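Long-range contacts in ribonucleoside-diphosphate reductase subunit beta (Streptococcus sanguinis, PDB 4N83), which probably serves as the radical-generating dimetal subunit of a class Ib ribonucleotide reductase, which makes deoxyribonucleotides from ribonucleotides for DNA synthesis: residues F59-S70 with E97-F108; W30-D40 with L177-I187. All coordinates share one frame; numbering follows the deposited sequence.

The two contacts lie in the helical bundle of the ferritin-like small subunit, with centres about 14 Å apart. Contact 1 joins helix 49-78 to helix 84-111 about 10 Å from the centre of the chain and is fully buried. Contact 2 is farther out, about 17 Å from that centre, where the loop between helices 16-27 and 41-44 lies on the start of helix 178-206. In sequence, contact 1 is nested within the long loop closed by contact 2. They touch directly: His100 CD2 is 3.6 Å from Trp30 CZ2. Contact 2 therefore packs against a helix that contributes Glu191 and His194 to the dimanganese site of contact 1.

Contact 1. Residues F59-S70 with E97-F108; sequences FGGLTLLDTLQS and ESVHAKSYSSIF. With MN (manganese (II) ion), chain J; MN (manganese (II) ion), chain I.
Tyr104 and Asp66 interlock as reciprocal knobs, Tyr104 among Phe59, Leu62 and Thr63, Asp66 among Glu97, His100 and Ala101. The two helical segments run nearly antiparallel (154°), their axes approaching to 8.0 Å. The knobs cross at about a right angle: Tyr104 OH donates to Asp66 OD2 at 2.7 Å, nearly along its C-O axis, at the phenol ring's edge. The carbonyl oxygen of Phe59 covers one ring face, while Thr63 OG1 comes to 3.2 Å from Tyr104 CD2, the two side chains lying alongside but pointing opposite ways. The Phe59 ring has Ile107 CD1 over one face and Phe108 CE1 at its edge.

Asp66 OD1 binds a manganese at 2.1 Å. Glu97 bends at chi2 (-71°) to bridge both metals, OE1 binding that ion at 2.2 Å and OE2 the other. His100 ND1 stands 2.9 Å from the shared ion, longer than the carboxylate bonds, the metal in the ring plane at its edge. Glu157 and Glu191 belong to both sites, His194 to the second. Tyr104, the predicted active-site residue, is thus linked to the metal through one carboxylate, consistent with the tyrosyl radical site of class I reductases and with coupling of phenol oxidation to the metal centre.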
loop_
_atom_site.group_PDB
_atom_site.type_symbol
_atom_site.label_atom_id
_atom_site.label_comp_id
_atom_site.label_asym_id
_atom_site.label_seq_id
_atom_site.Cartn_x
_atom_site.Cartn_y
_atom_site.Cartn_z
ATOM N N PHE A 59 -18.349 10.307 10.846
ATOM C CA PHE A 59 -17.454 9.238 10.395
ATOM C C PHE A 59 -17.765 8.827 8.959
ATOM O O PHE A 59 -16.853 8.661 8.150
ATOM C CB PHE A 59 -17.538 8.011 11.312
ATOM C CG PHE A 59 -17.042 8.251 12.716
ATOM C CD1 PHE A 59 -15.864 8.957 12.953
ATOM C CD2 PHE A 59 -17.740 7.745 13.804
ATOM C CE1 PHE A 59 -15.411 9.168 14.244
ATOM C CE2 PHE A 59 -17.287 7.950 15.098
ATOM C CZ PHE A 59 -16.121 8.664 15.318
ATOM N N GLY A 60 -19.050 8.676 8.652
ATOM C CA GLY A 60 -19.492 8.331 7.303
ATOM C C GLY A 60 -19.055 9.337 6.251
ATOM O O GLY A 60 -18.723 8.961 5.128
ATOM N N GLY A 61 -19.066 10.619 6.615
ATOM C CA GLY A 61 -18.609 11.682 5.721
ATOM C C GLY A 61 -17.113 11.622 5.468
ATOM O O GLY A 61 -16.656 11.861 4.350
ATOM N N LEU A 62 -16.355 11.304 6.515
ATOM C CA LEU A 62 -14.908 11.128 6.406
ATOM C C LEU A 62 -14.563 9.834 5.669
ATOM O O LEU A 62 -13.565 9.776 4.948
ATOM C CB LEU A 62 -14.264 11.118 7.795
ATOM C CG LEU A 62 -14.422 12.386 8.640
ATOM C CD1 LEU A 62 -14.016 12.104 10.079
ATOM C CD2 LEU A 62 -13.615 13.540 8.063
ATOM N N THR A 63 -15.388 8.804 5.856
ATOM C CA THR A 63 -15.226 7.526 5.154
ATOM C C THR A 63 -15.193 7.722 3.639
ATOM O O THR A 63 -14.461 7.028 2.933
ATOM C CB THR A 63 -16.369 6.541 5.494
ATOM O OG1 THR A 63 -16.598 6.528 6.907
ATOM C CG2 THR A 63 -16.030 5.129 5.023
ATOM N N LEU A 64 -15.993 8.666 3.150
ATOM C CA LEU A 64 -16.022 9.012 1.730
ATOM C C LEU A 64 -14.668 9.542 1.257
ATOM O O LEU A 64 -14.231 9.241 0.145
ATOM C CB LEU A 64 -17.108 10.064 1.466
ATOM C CG LEU A 64 -17.450 10.371 0.007
ATOM C CD1 LEU A 64 -18.227 9.223 -0.622
ATOM C CD2 LEU A 64 -18.242 11.665 -0.089
ATOM N N LEU A 65 -14.009 10.323 2.111
ATOM C CA LEU A 65 -12.748 10.975 1.760
ATOM C C LEU A 65 -11.513 10.098 1.997
ATOM O O LEU A 65 -10.481 10.307 1.358
ATOM C CB LEU A 65 -12.610 12.290 2.523
ATOM C CG LEU A 65 -13.738 13.302 2.299
ATOM C CD1 LEU A 65 -13.648 14.434 3.310
ATOM C CD2 LEU A 65 -13.714 13.843 0.876
ATOM N N ASP A 66 -11.607 9.136 2.915
ATOM C CA ASP A 66 -10.553 8.121 3.069
ATOM C C ASP A 66 -10.646 7.067 1.961
ATOM O O ASP A 66 -9.647 6.427 1.626
ATOM C CB ASP A 66 -10.604 7.456 4.454
ATOM C CG ASP A 66 -9.722 8.160 5.479
ATOM O OD1 ASP A 66 -8.513 8.335 5.216
ATOM O OD2 ASP A 66 -10.234 8.524 6.558
ATOM N N THR A 67 -11.846 6.884 1.407
ATOM C CA THR A 67 -12.042 6.047 0.221
ATOM C C THR A 67 -11.492 6.761 -1.012
ATOM O O THR A 67 -10.855 6.143 -1.866
ATOM C CB THR A 67 -13.534 5.735 -0.018
ATOM O OG1 THR A 67 -14.122 5.240 1.191
ATOM C CG2 THR A 67 -13.703 4.695 -1.124
ATOM N N LEU A 68 -11.759 8.063 -1.098
ATOM C CA LEU A 68 -11.246 8.907 -2.178
ATOM C C LEU A 68 -9.721 8.860 -2.260
ATOM O O LEU A 68 -9.156 8.801 -3.353
ATOM C CB LEU A 68 -11.706 10.355 -1.972
ATOM C CG LEU A 68 -11.183 11.417 -2.943
ATOM C CD1 LEU A 68 -11.672 11.145 -4.356
ATOM C CD2 LEU A 68 -11.607 12.803 -2.483
ATOM N N GLN A 69 -9.068 8.891 -1.101
ATOM C CA GLN A 69 -7.607 8.906 -1.030
ATOM C C GLN A 69 -6.982 7.556 -1.388
ATOM O O GLN A 69 -6.007 7.504 -2.140
ATOM C CB GLN A 69 -7.139 9.344 0.364
ATOM C CG GLN A 69 -7.353 10.821 0.663
ATOM C CD GLN A 69 -6.366 11.720 -0.059
ATOM O OE1 GLN A 69 -5.382 12.176 0.522
ATOM N NE2 GLN A 69 -6.624 11.978 -1.335
ATOM N N SER A 70 -7.542 6.473 -0.853
ATOM C CA SER A 70 -6.981 5.134 -1.057
ATOM C C SER A 70 -7.034 4.669 -2.515
ATOM O O SER A 70 -6.093 4.047 -3.007
ATOM C CB SER A 70 -7.692 4.108 -0.164
ATOM O OG SER A 70 -9.057 3.955 -0.518
ATOM N N GLU A 97 -4.292 4.502 3.986
ATOM C CA GLU A 97 -5.520 5.231 3.652
ATOM C C GLU A 97 -6.715 4.276 3.542
ATOM O O GLU A 97 -7.843 4.653 3.863
ATOM C CB GLU A 97 -5.361 6.029 2.350
ATOM C CG GLU A 97 -4.289 7.117 2.375
ATOM C CD GLU A 97 -4.637 8.316 3.242
ATOM O OE1 GLU A 97 -5.657 8.279 3.961
ATOM O OE2 GLU A 97 -3.875 9.307 3.209
ATOM N N SER A 98 -6.464 3.047 3.091
ATOM C CA SER A 98 -7.498 2.002 3.062
ATOM C C SER A 98 -7.842 1.507 4.468
ATOM O O SER A 98 -8.998 1.180 4.745
ATOM C CB SER A 98 -7.077 0.818 2.179
ATOM O OG SER A 98 -7.420 1.039 0.821
ATOM N N VAL A 99 -6.840 1.446 5.345
ATOM C CA VAL A 99 -7.058 1.064 6.742
ATOM C C VAL A 99 -7.925 2.112 7.436
ATOM O O VAL A 99 -8.801 1.769 8.232
ATOM C CB VAL A 99 -5.728 0.891 7.513
ATOM C CG1 VAL A 99 -5.984 0.650 8.997
ATOM C CG2 VAL A 99 -4.918 -0.258 6.931
ATOM N N HIS A 100 -7.678 3.385 7.126
ATOM C CA HIS A 100 -8.491 4.481 7.655
ATOM C C HIS A 100 -9.939 4.357 7.177
ATOM O O HIS A 100 -10.875 4.563 7.951
ATOM C CB HIS A 100 -7.928 5.846 7.236
ATOM C CG HIS A 100 -6.528 6.100 7.704
ATOM N ND1 HIS A 100 -5.754 7.127 7.210
ATOM C CD2 HIS A 100 -5.755 5.448 8.604
ATOM C CE1 HIS A 100 -4.570 7.105 7.796
ATOM N NE2 HIS A 100 -4.544 6.095 8.646
ATOM N N ALA A 101 -10.114 4.015 5.904
ATOM C CA ALA A 101 -11.444 3.832 5.326
ATOM C C ALA A 101 -12.187 2.661 5.973
ATOM O O ALA A 101 -13.388 2.755 6.243
ATOM C CB ALA A 101 -11.340 3.628 3.822
ATOM N N LYS A 102 -11.469 1.566 6.222
ATOM C CA LYS A 102 -12.059 0.381 6.850
ATOM C C LYS A 102 -12.406 0.617 8.321
ATOM O O LYS A 102 -13.474 0.208 8.778
ATOM C CB LYS A 102 -11.124 -0.830 6.726
ATOM C CG LYS A 102 -11.621 -2.068 7.463
ATOM C CD LYS A 102 -10.761 -3.288 7.185
ATOM C CE LYS A 102 -11.050 -4.404 8.179
ATOM N NZ LYS A 102 -12.473 -4.841 8.151
ATOM N N SER A 103 -11.507 1.275 9.051
ATOM C CA SER A 103 -11.668 1.485 10.496
ATOM C C SER A 103 -13.042 2.040 10.892
ATOM O O SER A 103 -13.567 1.700 11.954
ATOM C CB SER A 103 -10.561 2.400 11.030
ATOM O OG SER A 103 -10.518 3.624 10.322
ATOM N N TYR A 104 -13.618 2.885 10.038
ATOM C CA TYR A 104 -14.954 3.436 10.277
ATOM C C TYR A 104 -16.026 2.346 10.297
ATOM O O TYR A 104 -16.953 2.401 11.106
ATOM C CB TYR A 104 -15.317 4.474 9.212
ATOM C CG TYR A 104 -14.355 5.636 9.114
ATOM C CD1 TYR A 104 -14.141 6.482 10.198
ATOM C CD2 TYR A 104 -13.670 5.899 7.932
ATOM C CE1 TYR A 104 -13.264 7.552 10.110
ATOM C CE2 TYR A 104 -12.794 6.966 7.832
ATOM C CZ TYR A 104 -12.592 7.790 8.923
ATOM O OH TYR A 104 -11.720 8.853 8.828
ATOM N N SER A 105 -15.896 1.364 9.404
ATOM C CA SER A 105 -16.849 0.251 9.325
ATOM C C SER A 105 -16.871 -0.586 10.609
ATOM O O SER A 105 -17.922 -1.103 10.995
ATOM C CB SER A 105 -16.539 -0.646 8.121
ATOM O OG SER A 105 -16.530 0.094 6.912
ATOM N N SER A 106 -15.714 -0.713 11.259
ATOM C CA SER A 106 -15.607 -1.420 12.541
ATOM C C SER A 106 -16.294 -0.657 13.673
ATOM O O SER A 106 -16.839 -1.266 14.594
ATOM C CB SER A 106 -14.141 -1.657 12.902
ATOM O OG SER A 106 -13.496 -2.424 11.904
ATOM N N ILE A 107 -16.258 0.673 13.600
ATOM C CA ILE A 107 -16.956 1.524 14.565
ATOM C C ILE A 107 -18.463 1.347 14.418
ATOM O O ILE A 107 -19.175 1.195 15.410
ATOM C CB ILE A 107 -16.602 3.019 14.379
ATOM C CG1 ILE A 107 -15.123 3.264 14.698
ATOM C CG2 ILE A 107 -17.482 3.899 15.262
ATOM C CD1 ILE A 107 -14.604 4.601 14.211
ATOM N N PHE A 108 -18.938 1.361 13.173
ATOM C CA PHE A 108 -20.365 1.215 12.887
ATOM C C PHE A 108 -20.894 -0.164 13.291
ATOM O O PHE A 108 -22.016 -0.278 13.787
ATOM C CB PHE A 108 -20.664 1.450 11.397
ATOM C CG PHE A 108 -20.256 2.811 10.885
ATOM C CD1 PHE A 108 -20.552 3.967 11.599
ATOM C CD2 PHE A 108 -19.603 2.933 9.663
ATOM C CE1 PHE A 108 -20.182 5.213 11.116
ATOM C CE2 PHE A 108 -19.233 4.175 9.176
ATOM C CZ PHE A 108 -19.523 5.318 9.903
HETATM MN MN MN J . -6.700 9.375 5.582
HETATM MN MN MN I . -2.808 11.143 3.551
#

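Contact 2. Residues W30-D40 with L177-I187; sequences WLDTRIPLSND and LANVAEIIKLI
Asp40 receives the first turn of helix 178-206 on its carboxylate. OD2 accepts from Val180 N at 3.2 Å with an N-H...O angle of 157°, the donor standing above the carboxylate plane. A weak bond reaches the same oxygen from Asn179 N (2.8 Å). OD1 takes another weak bond, from Asn179 ND2 at 2.7 Å, with amide and carboxylate planes 25° apart. Leu177 is the N-cap residue; Asp40, far off in the chain, accepts N-H groups of the turn that follows, and its negative charge probably interacts favourably with the helix dipole. At the other end of the contact, Trp30 NE1 hydrogen-bonds to Asp190, and Asp32 OD1 to Ser106 on helix 84-111.

Within the ferritin-like bundle, the loop runs opposite to helix 178-206, toward its N-terminal end. Followed back from Asp40, it passes Leu37 over Val180 and then Ile35 over the next turn. Ile35 CD1 touches both Ile183 CB (3.7 Å) and Leu186 CD1, while its CG2 lies against Asn179. Ile183 also sends CD1 to Asp32 CB (3.6 Å) and CG1 to Trp30 CZ3 (3.7 Å). Trp30 has chi1 of 62°, which places CG between the backbone N and carbonyl carbon and turns the indole onto the helix. Leu186 CB makes a CH-pi contact over its five-membered ring, 3.9 Å from the centroid, and Ile187 CG1 meets the indole edge at CZ2 (3.6 Å).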
loop_
_atom_site.group_PDB
_atom_site.type_symbol
_atom_site.label_atom_id
_atom_site.label_comp_id
_atom_site.label_asym_id
_atom_site.label_seq_id
_atom_site.Cartn_x
_atom_site.Cartn_y
_atom_site.Cartn_z
ATOM N N TRP A 30 -0.906 -0.055 12.099
ATOM C CA TRP A 30 -1.969 -0.475 13.021
ATOM C C TRP A 30 -3.190 -1.060 12.308
ATOM O O TRP A 30 -3.361 -0.889 11.098
ATOM C CB TRP A 30 -2.404 0.697 13.904
ATOM C CG TRP A 30 -2.980 1.855 13.147
ATOM C CD1 TRP A 30 -2.290 2.848 12.522
ATOM C CD2 TRP A 30 -4.368 2.144 12.947
ATOM N NE1 TRP A 30 -3.158 3.738 11.940
ATOM C CE2 TRP A 30 -4.442 3.328 12.186
ATOM C CE3 TRP A 30 -5.557 1.513 13.335
ATOM C CZ2 TRP A 30 -5.659 3.898 11.804
ATOM C CZ3 TRP A 30 -6.768 2.082 12.954
ATOM C CH2 TRP A 30 -6.808 3.263 12.197
ATOM N N LEU A 31 -4.030 -1.748 13.081
ATOM C CA LEU A 31 -5.267 -2.344 12.574
ATOM C C LEU A 31 -6.438 -2.113 13.531
ATOM O O LEU A 31 -6.266 -2.085 14.749
ATOM C CB LEU A 31 -5.085 -3.849 12.344
ATOM C CG LEU A 31 -4.291 -4.275 11.108
ATOM C CD1 LEU A 31 -4.003 -5.768 11.155
ATOM C CD2 LEU A 31 -5.030 -3.914 9.827
ATOM N N ASP A 32 -7.628 -1.964 12.957
ATOM C CA ASP A 32 -8.858 -1.755 13.728
ATOM C C ASP A 32 -9.281 -2.983 14.541
ATOM O O ASP A 32 -10.013 -2.855 15.524
ATOM C CB ASP A 32 -10.010 -1.326 12.804
ATOM C CG ASP A 32 -10.184 -2.246 11.605
ATOM O OD1 ASP A 32 -11.105 -3.088 11.625
ATOM O OD2 ASP A 32 -9.391 -2.132 10.645
ATOM N N THR A 33 -8.819 -4.162 14.129
ATOM C CA THR A 33 -9.172 -5.419 14.793
ATOM C C THR A 33 -8.535 -5.591 16.180
ATOM O O THR A 33 -8.988 -6.425 16.966
ATOM C CB THR A 33 -8.790 -6.627 13.916
ATOM O OG1 THR A 33 -7.443 -6.475 13.452
ATOM C CG2 THR A 33 -9.724 -6.736 12.718
ATOM N N ARG A 34 -7.493 -4.815 16.473
ATOM C CA ARG A 34 -6.833 -4.854 17.784
ATOM C C ARG A 34 -7.652 -4.132 18.857
ATOM O O ARG A 34 -7.774 -4.616 19.983
ATOM C CB ARG A 34 -5.444 -4.213 17.709
ATOM C CG ARG A 34 -4.480 -4.883 16.743
ATOM C CD ARG A 34 -3.190 -4.085 16.636
ATOM N NE ARG A 34 -2.253 -4.663 15.675
ATOM C CZ ARG A 34 -1.050 -4.164 15.391
ATOM N NH1 ARG A 34 -0.611 -3.061 15.991
ATOM N NH2 ARG A 34 -0.276 -4.772 14.497
ATOM N N ILE A 35 -8.205 -2.973 18.498
ATOM C CA ILE A 35 -8.916 -2.110 19.445
ATOM C C ILE A 35 -10.257 -2.725 19.864
ATOM O O ILE A 35 -11.055 -3.100 19.005
ATOM C CB ILE A 35 -9.160 -0.706 18.838
ATOM C CG1 ILE A 35 -7.824 0.009 18.599
ATOM C CG2 ILE A 35 -10.047 0.136 19.748
ATOM C CD1 ILE A 35 -7.917 1.200 17.668
ATOM N N PRO A 36 -10.509 -2.827 21.187
ATOM C CA PRO A 36 -11.783 -3.354 21.683
ATOM C C PRO A 36 -12.884 -2.288 21.715
ATOM O O PRO A 36 -12.953 -1.491 22.649
ATOM C CB PRO A 36 -11.434 -3.823 23.097
ATOM C CG PRO A 36 -10.341 -2.909 23.533
ATOM C CD PRO A 36 -9.583 -2.512 22.293
ATOM N N LEU A 37 -13.742 -2.290 20.699
ATOM C CA LEU A 37 -14.799 -1.284 20.569
ATOM C C LEU A 37 -16.040 -1.597 21.414
ATOM O O LEU A 37 -16.850 -0.706 21.679
ATOM C CB LEU A 37 -15.197 -1.130 19.096
ATOM C CG LEU A 37 -14.107 -0.529 18.198
ATOM C CD1 LEU A 37 -14.307 -0.930 16.744
ATOM C CD2 LEU A 37 -14.067 0.986 18.340
ATOM N N SER A 38 -16.183 -2.855 21.833
ATOM C CA SER A 38 -17.344 -3.293 22.615
ATOM C C SER A 38 -17.396 -2.686 24.022
ATOM O O SER A 38 -18.466 -2.624 24.631
ATOM C CB SER A 38 -17.371 -4.821 22.721
ATOM O OG SER A 38 -16.252 -5.306 23.443
ATOM N N ASN A 39 -16.245 -2.242 24.530
ATOM C CA ASN A 39 -16.170 -1.598 25.845
ATOM C C ASN A 39 -16.730 -0.171 25.859
ATOM O O ASN A 39 -16.950 0.391 26.932
ATOM C CB ASN A 39 -14.724 -1.577 26.357
ATOM C CG ASN A 39 -14.114 -2.967 26.476
ATOM O OD1 ASN A 39 -12.893 -3.120 26.425
ATOM N ND2 ASN A 39 -14.956 -3.984 26.634
ATOM N N ASP A 40 -16.954 0.409 24.679
ATOM C CA ASP A 40 -17.533 1.752 24.558
ATOM C C ASP A 40 -19.048 1.744 24.340
ATOM O O ASP A 40 -19.654 2.802 24.160
ATOM C CB ASP A 40 -16.851 2.521 23.424
ATOM C CG ASP A 40 -15.418 2.877 23.747
ATOM O OD1 ASP A 40 -14.790 2.159 24.554
ATOM O OD2 ASP A 40 -14.916 3.877 23.195
ATOM N N LEU A 177 -16.172 7.671 25.086
ATOM C CA LEU A 177 -15.843 7.033 23.804
ATOM C C LEU A 177 -14.326 6.920 23.605
ATOM O O LEU A 177 -13.768 7.477 22.657
ATOM C CB LEU A 177 -16.482 7.802 22.638
ATOM C CG LEU A 177 -17.994 8.038 22.695
ATOM C CD1 LEU A 177 -18.430 8.923 21.537
ATOM C CD2 LEU A 177 -18.763 6.725 22.682
ATOM N N ALA A 178 -13.673 6.186 24.504
ATOM C CA ALA A 178 -12.208 6.102 24.539
ATOM C C ALA A 178 -11.625 5.319 23.362
ATOM O O ALA A 178 -10.692 5.781 22.703
ATOM C CB ALA A 178 -11.749 5.490 25.856
ATOM N N ASN A 179 -12.173 4.133 23.112
ATOM C CA ASN A 179 -11.715 3.275 22.016
ATOM C C ASN A 179 -12.107 3.807 20.637
ATOM O O ASN A 179 -11.388 3.595 19.659
ATOM C CB ASN A 179 -12.248 1.851 22.197
ATOM C CG ASN A 179 -11.717 1.188 23.456
ATOM O OD1 ASN A 179 -10.512 1.190 23.709
ATOM N ND2 ASN A 179 -12.614 0.612 24.251
ATOM N N VAL A 180 -13.246 4.495 20.566
ATOM C CA VAL A 180 -13.688 5.147 19.330
ATOM C C VAL A 180 -12.822 6.378 19.047
ATOM O O VAL A 180 -12.686 6.797 17.899
ATOM C CB VAL A 180 -15.178 5.560 19.402
ATOM C CG1 VAL A 180 -15.621 6.240 18.110
ATOM C CG2 VAL A 180 -16.059 4.350 19.693
ATOM N N ALA A 181 -12.246 6.956 20.099
ATOM C CA ALA A 181 -11.332 8.086 19.958
ATOM C C ALA A 181 -9.932 7.629 19.548
ATOM O O ALA A 181 -9.308 8.250 18.690
ATOM C CB ALA A 181 -11.270 8.882 21.252
ATOM N N GLU A 182 -9.445 6.549 20.163
ATOM C CA GLU A 182 -8.107 6.007 19.867
ATOM C C GLU A 182 -7.943 5.600 18.403
ATOM O O GLU A 182 -6.882 5.802 17.813
ATOM C CB GLU A 182 -7.780 4.808 20.773
ATOM C CG GLU A 182 -6.970 5.158 22.017
ATOM C CD GLU A 182 -5.512 5.486 21.723
ATOM O OE1 GLU A 182 -4.836 6.027 22.624
ATOM O OE2 GLU A 182 -5.035 5.208 20.601
ATOM N N ILE A 183 -8.993 5.026 17.825
ATOM C CA ILE A 183 -8.970 4.605 16.423
ATOM C C ILE A 183 -8.945 5.814 15.480
ATOM O O ILE A 183 -8.457 5.718 14.355
ATOM C CB ILE A 183 -10.164 3.674 16.103
ATOM C CG1 ILE A 183 -9.895 2.858 14.840
ATOM C CG2 ILE A 183 -11.463 4.459 15.978
ATOM C CD1 ILE A 183 -10.840 1.688 14.680
ATOM N N ILE A 184 -9.480 6.941 15.951
ATOM C CA ILE A 184 -9.390 8.222 15.248
ATOM C C ILE A 184 -8.069 8.916 15.585
ATOM O O ILE A 184 -7.470 9.573 14.731
ATOM C CB ILE A 184 -10.572 9.148 15.621
ATOM C CG1 ILE A 184 -11.908 8.519 15.202
ATOM C CG2 ILE A 184 -10.411 10.526 14.991
ATOM C CD1 ILE A 184 -12.100 8.357 13.707
ATOM N N LYS A 185 -7.633 8.770 16.836
ATOM C CA LYS A 185 -6.349 9.297 17.303
ATOM C C LYS A 185 -5.196 8.769 16.446
ATOM O O LYS A 185 -4.294 9.522 16.072
ATOM C CB LYS A 185 -6.124 8.899 18.768
ATOM C CG LYS A 185 -5.047 9.689 19.494
ATOM C CD LYS A 185 -5.638 10.813 20.329
ATOM C CE LYS A 185 -4.575 11.481 21.186
ATOM N NZ LYS A 185 -3.707 12.403 20.401
ATOM N N LEU A 186 -5.237 7.472 16.144
ATOM C CA LEU A 186 -4.224 6.827 15.306
ATOM C C LEU A 186 -4.245 7.345 13.866
ATOM O O LEU A 186 -3.193 7.477 13.238
ATOM C CB LEU A 186 -4.420 5.306 15.310
ATOM C CG LEU A 186 -4.138 4.592 16.636
ATOM C CD1 LEU A 186 -4.832 3.239 16.680
ATOM C CD2 LEU A 186 -2.642 4.438 16.867
ATOM N N ILE A 187 -5.441 7.632 13.348
ATOM C CA ILE A 187 -5.598 8.165 11.989
ATOM C C ILE A 187 -4.937 9.538 11.860
ATOM O O ILE A 187 -4.269 9.819 10.865
ATOM C CB ILE A 187 -7.088 8.254 11.578
ATOM C CG1 ILE A 187 -7.673 6.847 11.408
ATOM C CG2 ILE A 187 -7.252 9.045 10.282
ATOM C CD1 ILE A 187 -9.185 6.790 11.418
#